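Local coordinates for PhnB protein (Bacillus cereus, PDB 3OMS) that is of unproven function but belongs to the glyoxalase clan and is named a putative 3-demethylubiquinone-9 3-methyltransferase of the PhnB-like family, at residues L85-E90 with W132-A137; T29-Q34 with D96-K101. One frame throughout, in Å; residues are numbered along the deposited sequence. Where two conformers were deposited one is given.

Interaction 1: L85-E90 with W132-A137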
ATOM      1  N   LEU A  85      -0.854   0.037  -6.011  1.00 23.79           N
ATOM      2  CA  LEU A  85      -1.176  -1.371  -6.133  1.00 24.34           C
ATOM      3  C   LEU A  85      -0.863  -1.856  -7.558  1.00 24.69           C
ATOM      4  O   LEU A  85      -1.470  -1.408  -8.526  1.00 24.68           O
ATOM      5  CB  LEU A  85      -2.634  -1.599  -5.755  1.00 23.99           C
ATOM      6  CG  LEU A  85      -3.013  -1.159  -4.328  1.00 24.59           C
ATOM      7  CD1 LEU A  85      -4.549  -1.350  -4.151  1.00 26.00           C
ATOM      8  CD2 LEU A  85      -2.242  -1.898  -3.265  1.00 27.49           C
ATOM      9  N   TYR A  86       0.114  -2.740  -7.650  1.00 25.25           N
ATOM     10  CA  TYR A  86       0.642  -3.213  -8.895  1.00 25.89           C
ATOM     11  C   TYR A  86      -0.018  -4.554  -9.196  1.00 28.07           C
ATOM     12  O   TYR A  86       0.180  -5.538  -8.445  1.00 27.64           O
ATOM     13  CB  TYR A  86       2.137  -3.333  -8.753  1.00 26.27           C
ATOM     14  CG  TYR A  86       2.912  -3.689  -9.974  1.00 29.53           C
ATOM     15  CD1 TYR A  86       3.463  -2.703 -10.777  1.00 30.38           C
ATOM     16  CD2 TYR A  86       3.120  -5.034 -10.331  1.00 32.68           C
ATOM     17  CE1 TYR A  86       4.203  -3.040 -11.914  1.00 33.29           C
ATOM     18  CE2 TYR A  86       3.883  -5.359 -11.459  1.00 37.04           C
ATOM     19  CZ  TYR A  86       4.379  -4.351 -12.247  1.00 36.66           C
ATOM     20  OH  TYR A  86       5.127  -4.671 -13.338  1.00 44.29           O
ATOM     21  N   VAL A  87      -0.775  -4.576 -10.295  1.00 28.76           N
ATOM     22  CA  VAL A  87      -1.558  -5.750 -10.651  1.00 29.78           C
ATOM     23  C   VAL A  87      -0.971  -6.473 -11.841  1.00 30.47           C
ATOM     24  O   VAL A  87      -0.735  -5.880 -12.868  1.00 29.90           O
ATOM     25  CB  VAL A  87      -3.019  -5.406 -10.997  1.00 30.12           C
ATOM     26  CG1 VAL A  87      -3.856  -6.768 -11.172  1.00 31.24           C
ATOM     27  CG2 VAL A  87      -3.667  -4.532  -9.911  1.00 30.48           C
ATOM     28  N   THR A  88      -0.738  -7.767 -11.716  1.00 33.18           N
ATOM     29  CA  THR A  88      -0.255  -8.524 -12.860  1.00 36.22           C
ATOM     30  C   THR A  88      -1.436  -9.376 -13.360  1.00 38.15           C
ATOM     31  O   THR A  88      -2.070 -10.068 -12.605  1.00 37.07           O
ATOM     32  CB  THR A  88       1.003  -9.333 -12.536  1.00 39.33           C
ATOM     33  OG1 THR A  88       0.635 -10.428 -11.699  1.00 43.97           O
ATOM     34  CG2 THR A  88       2.055  -8.443 -11.840  1.00 35.56           C
ATOM     35  N   CYS A  89      -1.778  -9.197 -14.628  1.00 40.66           N
ATOM     36  CA  CYS A  89      -2.969  -9.768 -15.239  1.00 42.58           C
ATOM     37  C   CYS A  89      -2.465 -10.906 -16.126  1.00 46.07           C
ATOM     38  O   CYS A  89      -1.356 -10.814 -16.678  1.00 46.63           O
ATOM     39  CB  CYS A  89      -3.704  -8.681 -16.059  1.00 42.33           C
ATOM     40  SG  CYS A  89      -4.236  -7.143 -15.161  1.00 40.17           S
ATOM     41  N   GLU A  90      -3.252 -11.974 -16.266  1.00 48.98           N
ATOM     42  CA  GLU A  90      -2.897 -13.176 -17.050  0.50 51.37           C
ATOM     43  C   GLU A  90      -3.166 -12.991 -18.543  1.00 52.46           C
ATOM     44  O   GLU A  90      -2.467 -13.572 -19.416  1.00 54.35           O
ATOM     45  CB  GLU A  90      -3.739 -14.384 -16.594  0.50 52.98           C
ATOM     46  CG  GLU A  90      -3.399 -14.970 -15.214  0.50 54.92           C
ATOM     47  CD  GLU A  90      -3.809 -14.073 -14.062  0.50 53.84           C
ATOM     48  OE1 GLU A  90      -5.021 -13.948 -13.802  0.50 53.65           O
ATOM     49  OE2 GLU A  90      -2.907 -13.497 -13.408  0.50 56.21           O
ATOM     50  N   TRP A 132      -3.228   2.673  -9.065  1.00 25.93           N
ATOM     51  CA  TRP A 132      -3.118   1.317  -9.582  1.00 25.77           C
ATOM     52  C   TRP A 132      -2.218   1.260 -10.826  1.00 26.88           C
ATOM     53  O   TRP A 132      -2.327   2.098 -11.763  1.00 25.65           O
ATOM     54  CB  TRP A 132      -4.484   0.826 -10.002  1.00 26.74           C
ATOM     55  CG  TRP A 132      -5.517   0.673  -8.947  1.00 24.28           C
ATOM     56  CD1 TRP A 132      -6.345   1.640  -8.490  1.00 24.50           C
ATOM     57  CD2 TRP A 132      -5.886  -0.534  -8.260  1.00 24.32           C
ATOM     58  NE1 TRP A 132      -7.217   1.124  -7.572  1.00 25.11           N
ATOM     59  CE2 TRP A 132      -6.945  -0.206  -7.389  1.00 23.36           C
ATOM     60  CE3 TRP A 132      -5.433  -1.851  -8.305  1.00 25.60           C
ATOM     61  CZ2 TRP A 132      -7.575  -1.152  -6.569  1.00 28.89           C
ATOM     62  CZ3 TRP A 132      -6.025  -2.786  -7.454  1.00 28.31           C
ATOM     63  CH2 TRP A 132      -7.107  -2.434  -6.616  1.00 26.90           C
ATOM     64  N   GLN A 133      -1.344   0.247 -10.842  1.00 27.31           N
ATOM     65  CA  GLN A 133      -0.525  -0.052 -12.011  1.00 28.70           C
ATOM     66  C   GLN A 133      -0.956  -1.424 -12.470  1.00 29.29           C
ATOM     67  O   GLN A 133      -1.220  -2.339 -11.670  1.00 29.60           O
ATOM     68  CB  GLN A 133       0.977  -0.114 -11.715  1.00 30.37           C
ATOM     69  CG  GLN A 133       1.593   1.204 -11.245  1.00 29.44           C
ATOM     70  CD  GLN A 133       3.069   1.051 -10.991  1.00 30.49           C
ATOM     71  OE1 GLN A 133       3.837   0.714 -11.900  1.00 31.51           O
ATOM     72  NE2 GLN A 133       3.484   1.271  -9.741  1.00 27.24           N
ATOM     73  N   LEU A 134      -1.057  -1.579 -13.771  1.00 30.39           N
ATOM     74  CA  LEU A 134      -1.519  -2.848 -14.330  1.00 31.84           C
ATOM     75  C   LEU A 134      -0.570  -3.269 -15.412  1.00 32.81           C
ATOM     76  O   LEU A 134      -0.157  -2.448 -16.211  1.00 32.94           O
ATOM     77  CB  LEU A 134      -2.914  -2.698 -14.885  1.00 31.98           C
ATOM     78  CG  LEU A 134      -4.012  -2.452 -13.855  1.00 35.37           C
ATOM     79  CD1 LEU A 134      -4.155  -0.962 -13.586  1.00 34.96           C
ATOM     80  CD2 LEU A 134      -5.267  -3.055 -14.418  1.00 38.21           C
ATOM     81  N   THR A 135      -0.185  -4.550 -15.396  1.00 34.34           N
ATOM     82  CA  THR A 135       0.685  -5.059 -16.412  1.00 36.75           C
ATOM     83  C   THR A 135       0.300  -6.480 -16.814  1.00 39.03           C
ATOM     84  O   THR A 135      -0.377  -7.175 -16.074  1.00 37.71           O
ATOM     85  CB  THR A 135       2.131  -4.989 -15.961  1.00 38.26           C
ATOM     86  OG1 THR A 135       2.973  -5.134 -17.115  1.00 40.82           O
ATOM     87  CG2 THR A 135       2.406  -6.087 -14.894  1.00 38.48           C
ATOM     88  N   LEU A 136       0.696  -6.868 -18.021  1.00 42.24           N
ATOM     89  CA  LEU A 136       0.388  -8.188 -18.525  1.00 46.91           C
ATOM     90  C   LEU A 136       1.623  -9.084 -18.292  1.00 50.20           C
ATOM     91  O   LEU A 136       2.729  -8.720 -18.703  1.00 52.13           O
ATOM     92  CB  LEU A 136       0.022  -8.048 -20.000  1.00 48.38           C
ATOM     93  CG  LEU A 136      -0.638  -9.204 -20.736  1.00 52.79           C
ATOM     94  CD1 LEU A 136      -1.929  -9.572 -20.044  1.00 51.83           C
ATOM     95  CD2 LEU A 136      -0.855  -8.788 -22.192  1.00 54.06           C
ATOM     96  N   ALA A 137       1.429 -10.220 -17.602  1.00 52.43           N
ATOM     97  CA  ALA A 137       2.506 -11.171 -17.278  1.00 55.04           C
ATOM     98  C   ALA A 137       2.787 -12.129 -18.427  1.00 58.34           C
ATOM     99  O   ALA A 137       2.807 -11.735 -19.616  1.00 61.19           O
ATOM    100  CB  ALA A 137       2.151 -11.963 -16.003  1.00 54.38           C
TER
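Leu85 and Trp132 meet on one face of a parallel strand pair. Leu85 CD1 sits over a face of the indole, 3.8 Å from the centroid of the Trp132 six-membered ring, in a CH-pi contact. Val87 CG2 comes to the edge of the same indole, in its plane, 3.6 Å from Trp132 CE3. The indole is thus touched on a face and on its rim by Leu85 and Val87, two residues apart on the same strand and on the same face of the sheet. Further along this face, Val87 CB lies 4.2 Å from Leu134 CG. On the other face, Tyr86 CG is anti to its backbone N (chi1 -174°); the ring beyond it lies beside Gln133 and Thr135. The Gln133 amide stands at the ring edge, its plane 89° from the ring, with OE1 3.6 Å from Tyr86 CD1. Thr135 CG2 approaches Tyr86 OH at 3.4 Å.

Five backbone hydrogen bonds run between the strands. They use Leu85, Val87 and Cys89 on one strand and Gln133, Thr135 and Ala137 on the other.

Second-shell bonds fix the polar ends. Asp126 accepts from Trp132 NE1, Ser84 OG holds Gln133 NE2, and Thr135 OG1 bonds to Ser118 OG and Lys120 O. Tyr28 meets the indole edge-to-face. On the far side of 85-90, Leu85, Tyr86 and Val87 form an antiparallel ladder with a strand of the second subunit, and Glu90 OE1 makes a salt bridge to Lys10 of that subunit.

Helix 92-103 and strands 107-111 and 121-125 lie between the two strands in the chain. Neighbouring parallel strands in a mixed four-stranded sheet of order 1-4-3-2 are typical of the beta-alpha-beta-beta-beta unit of the glyoxalase fold.

Interaction 2: T29-Q34 with D96-K101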
ATOM      1  N   THR A  29     -13.750  -5.568  -5.061  1.00 30.12           N
ATOM      2  CA  THR A  29     -13.963  -6.996  -5.014  1.00 31.09           C
ATOM      3  C   THR A  29     -14.708  -7.496  -6.270  1.00 33.17           C
ATOM      4  O   THR A  29     -14.714  -8.681  -6.533  1.00 34.14           O
ATOM      5  CB  THR A  29     -14.709  -7.456  -3.762  1.00 31.05           C
ATOM      6  OG1 THR A  29     -15.937  -6.761  -3.670  1.00 30.04           O
ATOM      7  CG2 THR A  29     -13.906  -7.215  -2.487  1.00 29.27           C
ATOM      8  N   SER A  30     -15.311  -6.605  -7.051  1.00 35.07           N
ATOM      9  CA  SER A  30     -15.934  -7.003  -8.329  1.00 36.87           C
ATOM     10  C   SER A  30     -14.958  -7.154  -9.516  1.00 38.12           C
ATOM     11  O   SER A  30     -15.351  -7.666 -10.590  1.00 39.57           O
ATOM     12  CB  SER A  30     -17.011  -5.984  -8.712  1.00 37.97           C
ATOM     13  OG  SER A  30     -16.451  -4.813  -9.337  1.00 37.93           O
ATOM     14  N   LEU A  31     -13.702  -6.750  -9.340  1.00 36.42           N
ATOM     15  CA  LEU A  31     -12.766  -6.612 -10.445  1.00 37.52           C
ATOM     16  C   LEU A  31     -11.883  -7.816 -10.634  1.00 39.38           C
ATOM     17  O   LEU A  31     -11.291  -7.985 -11.696  1.00 39.05           O
ATOM     18  CB  LEU A  31     -11.837  -5.411 -10.202  1.00 36.91           C
ATOM     19  CG  LEU A  31     -12.509  -4.046 -10.095  1.00 38.39           C
ATOM     20  CD1 LEU A  31     -11.435  -2.995  -9.851  1.00 38.13           C
ATOM     21  CD2 LEU A  31     -13.309  -3.744 -11.347  1.00 40.05           C
ATOM     22  N   PHE A  32     -11.745  -8.635  -9.585  1.00 39.78           N
ATOM     23  CA  PHE A  32     -10.823  -9.750  -9.614  1.00 40.62           C
ATOM     24  C   PHE A  32     -11.508 -11.018  -9.136  1.00 42.00           C
ATOM     25  O   PHE A  32     -12.443 -10.982  -8.318  1.00 41.30           O
ATOM     26  CB  PHE A  32      -9.604  -9.469  -8.696  1.00 39.74           C
ATOM     27  CG  PHE A  32      -8.904  -8.180  -8.991  1.00 38.82           C
ATOM     28  CD1 PHE A  32      -8.073  -8.069 -10.100  1.00 40.16           C
ATOM     29  CD2 PHE A  32      -9.062  -7.071  -8.169  1.00 36.98           C
ATOM     30  CE1 PHE A  32      -7.444  -6.856 -10.389  1.00 38.55           C
ATOM     31  CE2 PHE A  32      -8.446  -5.862  -8.465  1.00 35.83           C
ATOM     32  CZ  PHE A  32      -7.633  -5.755  -9.559  1.00 39.25           C
ATOM     33  N   ASP A  33     -11.032 -12.140  -9.655  1.00 43.49           N
ATOM     34  CA  ASP A  33     -11.493 -13.427  -9.194  1.00 45.22           C
ATOM     35  C   ASP A  33     -11.115 -13.609  -7.737  1.00 43.22           C
ATOM     36  O   ASP A  33     -10.071 -13.104  -7.310  1.00 40.73           O
ATOM     37  CB  ASP A  33     -10.859 -14.551 -10.012  1.00 47.44           C
ATOM     38  CG  ASP A  33     -11.775 -15.692 -10.161  1.00 54.97           C
ATOM     39  OD1 ASP A  33     -12.740 -15.523 -10.963  1.00 63.99           O
ATOM     40  OD2 ASP A  33     -11.554 -16.730  -9.471  1.00 60.99           O
ATOM     41  N   GLN A  34     -11.963 -14.351  -7.012  1.00 42.52           N
ATOM     42  CA  GLN A  34     -11.721 -14.766  -5.627  1.00 41.55           C
ATOM     43  C   GLN A  34     -11.450 -13.574  -4.734  1.00 37.14           C
ATOM     44  O   GLN A  34     -10.461 -13.514  -3.979  1.00 35.09           O
ATOM     45  CB  GLN A  34     -10.623 -15.811  -5.554  1.00 43.42           C
ATOM     46  CG  GLN A  34     -11.145 -17.196  -5.920  1.00 50.88           C
ATOM     47  CD  GLN A  34     -10.047 -18.099  -6.340  1.00 58.05           C
ATOM     48  OE1 GLN A  34      -9.707 -19.050  -5.637  1.00 63.65           O
ATOM     49  NE2 GLN A  34      -9.465 -17.811  -7.501  1.00 62.64           N
ATOM     50  N   ASP A  96      -7.438  -5.208 -20.080  1.00 36.53           N
ATOM     51  CA  ASP A  96      -8.306  -4.241 -20.778  1.00 37.71           C
ATOM     52  C   ASP A  96      -9.540  -3.932 -19.952  1.00 37.28           C
ATOM     53  O   ASP A  96      -9.905  -2.757 -19.769  1.00 36.90           O
ATOM     54  CB  ASP A  96      -8.740  -4.767 -22.164  1.00 39.98           C
ATOM     55  CG  ASP A  96      -7.611  -4.746 -23.178  1.00 43.65           C
ATOM     56  OD1 ASP A  96      -6.569  -4.063 -22.975  1.00 40.61           O
ATOM     57  OD2 ASP A  96      -7.754  -5.440 -24.211  1.00 45.53           O
ATOM     58  N   THR A  97     -10.167  -4.980 -19.426  1.00 37.38           N
ATOM     59  CA  THR A  97     -11.383  -4.826 -18.639  1.00 37.58           C
ATOM     60  C   THR A  97     -11.140  -4.141 -17.309  1.00 34.63           C
ATOM     61  O   THR A  97     -11.871  -3.227 -16.967  1.00 34.67           O
ATOM     62  CB  THR A  97     -12.066  -6.168 -18.356  1.00 38.87           C
ATOM     63  OG1 THR A  97     -12.404  -6.776 -19.597  1.00 41.28           O
ATOM     64  CG2 THR A  97     -13.357  -5.931 -17.574  1.00 41.28           C
ATOM     65  N   VAL A  98     -10.134  -4.574 -16.550  1.00 33.83           N
ATOM     66  CA  VAL A  98      -9.902  -3.997 -15.249  1.00 31.73           C
ATOM     67  C   VAL A  98      -9.434  -2.541 -15.369  1.00 30.08           C
ATOM     68  O   VAL A  98      -9.850  -1.680 -14.601  1.00 28.94           O
ATOM     69  CB  VAL A  98      -8.852  -4.785 -14.435  1.00 32.32           C
ATOM     70  CG1 VAL A  98      -8.693  -4.198 -13.085  1.00 30.01           C
ATOM     71  CG2 VAL A  98      -9.218  -6.257 -14.311  1.00 36.68           C
ATOM     72  N   PHE A  99      -8.538  -2.270 -16.298  1.00 29.04           N
ATOM     73  CA  PHE A  99      -8.065  -0.897 -16.484  1.00 28.49           C
ATOM     74  C   PHE A  99      -9.243   0.068 -16.755  1.00 28.63           C
ATOM     75  O   PHE A  99      -9.350   1.114 -16.113  1.00 27.41           O
ATOM     76  CB  PHE A  99      -7.032  -0.818 -17.612  1.00 28.75           C
ATOM     77  CG  PHE A  99      -6.317   0.502 -17.683  1.00 27.70           C
ATOM     78  CD1 PHE A  99      -5.185   0.731 -16.910  1.00 28.62           C
ATOM     79  CD2 PHE A  99      -6.768   1.516 -18.526  1.00 30.42           C
ATOM     80  CE1 PHE A  99      -4.513   1.938 -16.981  1.00 30.43           C
ATOM     81  CE2 PHE A  99      -6.107   2.745 -18.575  1.00 28.85           C
ATOM     82  CZ  PHE A  99      -5.006   2.947 -17.829  1.00 29.32           C
ATOM     83  N   HIS A 100     -10.093  -0.299 -17.708  1.00 30.10           N
ATOM     84  CA  HIS A 100     -11.240   0.520 -18.149  0.50 31.84           C
ATOM     85  C   HIS A 100     -12.191   0.766 -16.987  1.00 30.89           C
ATOM     86  O   HIS A 100     -12.687   1.856 -16.811  1.00 29.15           O
ATOM     87  CB  HIS A 100     -11.943  -0.182 -19.316  0.50 33.35           C
ATOM     88  CG  HIS A 100     -13.256   0.410 -19.721  0.50 36.70           C
ATOM     89  ND1 HIS A 100     -13.371   1.640 -20.330  0.50 37.90           N
ATOM     90  CD2 HIS A 100     -14.510  -0.099 -19.654  0.50 38.83           C
ATOM     91  CE1 HIS A 100     -14.642   1.865 -20.611  0.50 41.18           C
ATOM     92  NE2 HIS A 100     -15.350   0.823 -20.213  0.50 38.55           N
ATOM     93  N   LYS A 101     -12.397  -0.267 -16.174  1.00 29.41           N
ATOM     94  CA  LYS A 101     -13.264  -0.102 -15.030  1.00 29.61           C
ATOM     95  C   LYS A 101     -12.659   0.879 -14.020  1.00 28.25           C
ATOM     96  O   LYS A 101     -13.352   1.768 -13.524  1.00 28.82           O
ATOM     97  CB  LYS A 101     -13.581  -1.467 -14.383  1.00 30.30           C
ATOM     98  CG  LYS A 101     -14.623  -2.290 -15.217  1.00 34.32           C
ATOM     99  CD  LYS A 101     -14.896  -3.615 -14.541  1.00 39.44           C
ATOM    100  CE  LYS A 101     -16.007  -4.509 -15.147  1.00 46.68           C
ATOM    101  NZ  LYS A 101     -15.904  -5.810 -14.285  1.00 48.49           N
TER
HETATM  102  O   HOH W   1     -17.115  -4.213 -11.753  1.00 39.54           O
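Leu31 and Lys101 make the closest contact between the loop after helix 21-29 and helix 92-103. It is apolar on both sides. Leu31 CD2 lies 3.6 Å from Lys101 CD and also touches Lys101 CB, so the leucine meets the aliphatic part of the lysine. The two side chains slide past each other in opposite directions. Lys101 is extended beyond CG (chi2 180°, chi3 174°), and its methylenes run past the leucine methyl.

Val98 supplies the other apolar contacts. Its CG1 is 4.0 Å from Phe32 CE1 and equally near CZ, and the two side chains cross at about a right angle. Val98 CG2 packs on the backbone, 3.8 Å from Leu31 O. Within the loop, Leu31 CB lies over one face of the Phe32 ring, toward its rim.

Polar contact is slight and passes through water. One water donates to Ser30 OG at 2.6 Å and accepts a weak bond from Lys101 NZ at 3.2 Å. Ser30 OG also bonds to Phe27 O, which ties it back to helix 21-29. No direct hydrogen bond joins the segments.

Beyond the contact, Phe32 packs on Trp132 and Val98 on Leu134, both on strand 131-136. The arrangement is plain hydrophobic packing between the two halves of a glyoxalase-type fold, where the loop leaving one half's helix meets the other half's helix.

Overall arrangement
Both contacts use the 83-103 region: interaction 1 holds strand 83-89 and interaction 2 the helix that follows it. They touch directly. Val87 CG1 packs 3.7 Å from Phe32 CE1, and Leu134 CD2 lies 3.9 Å from Val98 CG1. The sheet face bearing Trp132, Val87 and Leu134 therefore meets both the loop and the helix. Interaction 1 lies within one sheet and depends on regular backbone hydrogen bonds; it is partly buried and runs to exposed residues at Glu90 and Ala137. Interaction 2 is smaller but buried, and mostly apolar, with a water link at its edge. It joins the two halves of the chain, while interaction 1 joins neighbouring strands of one half.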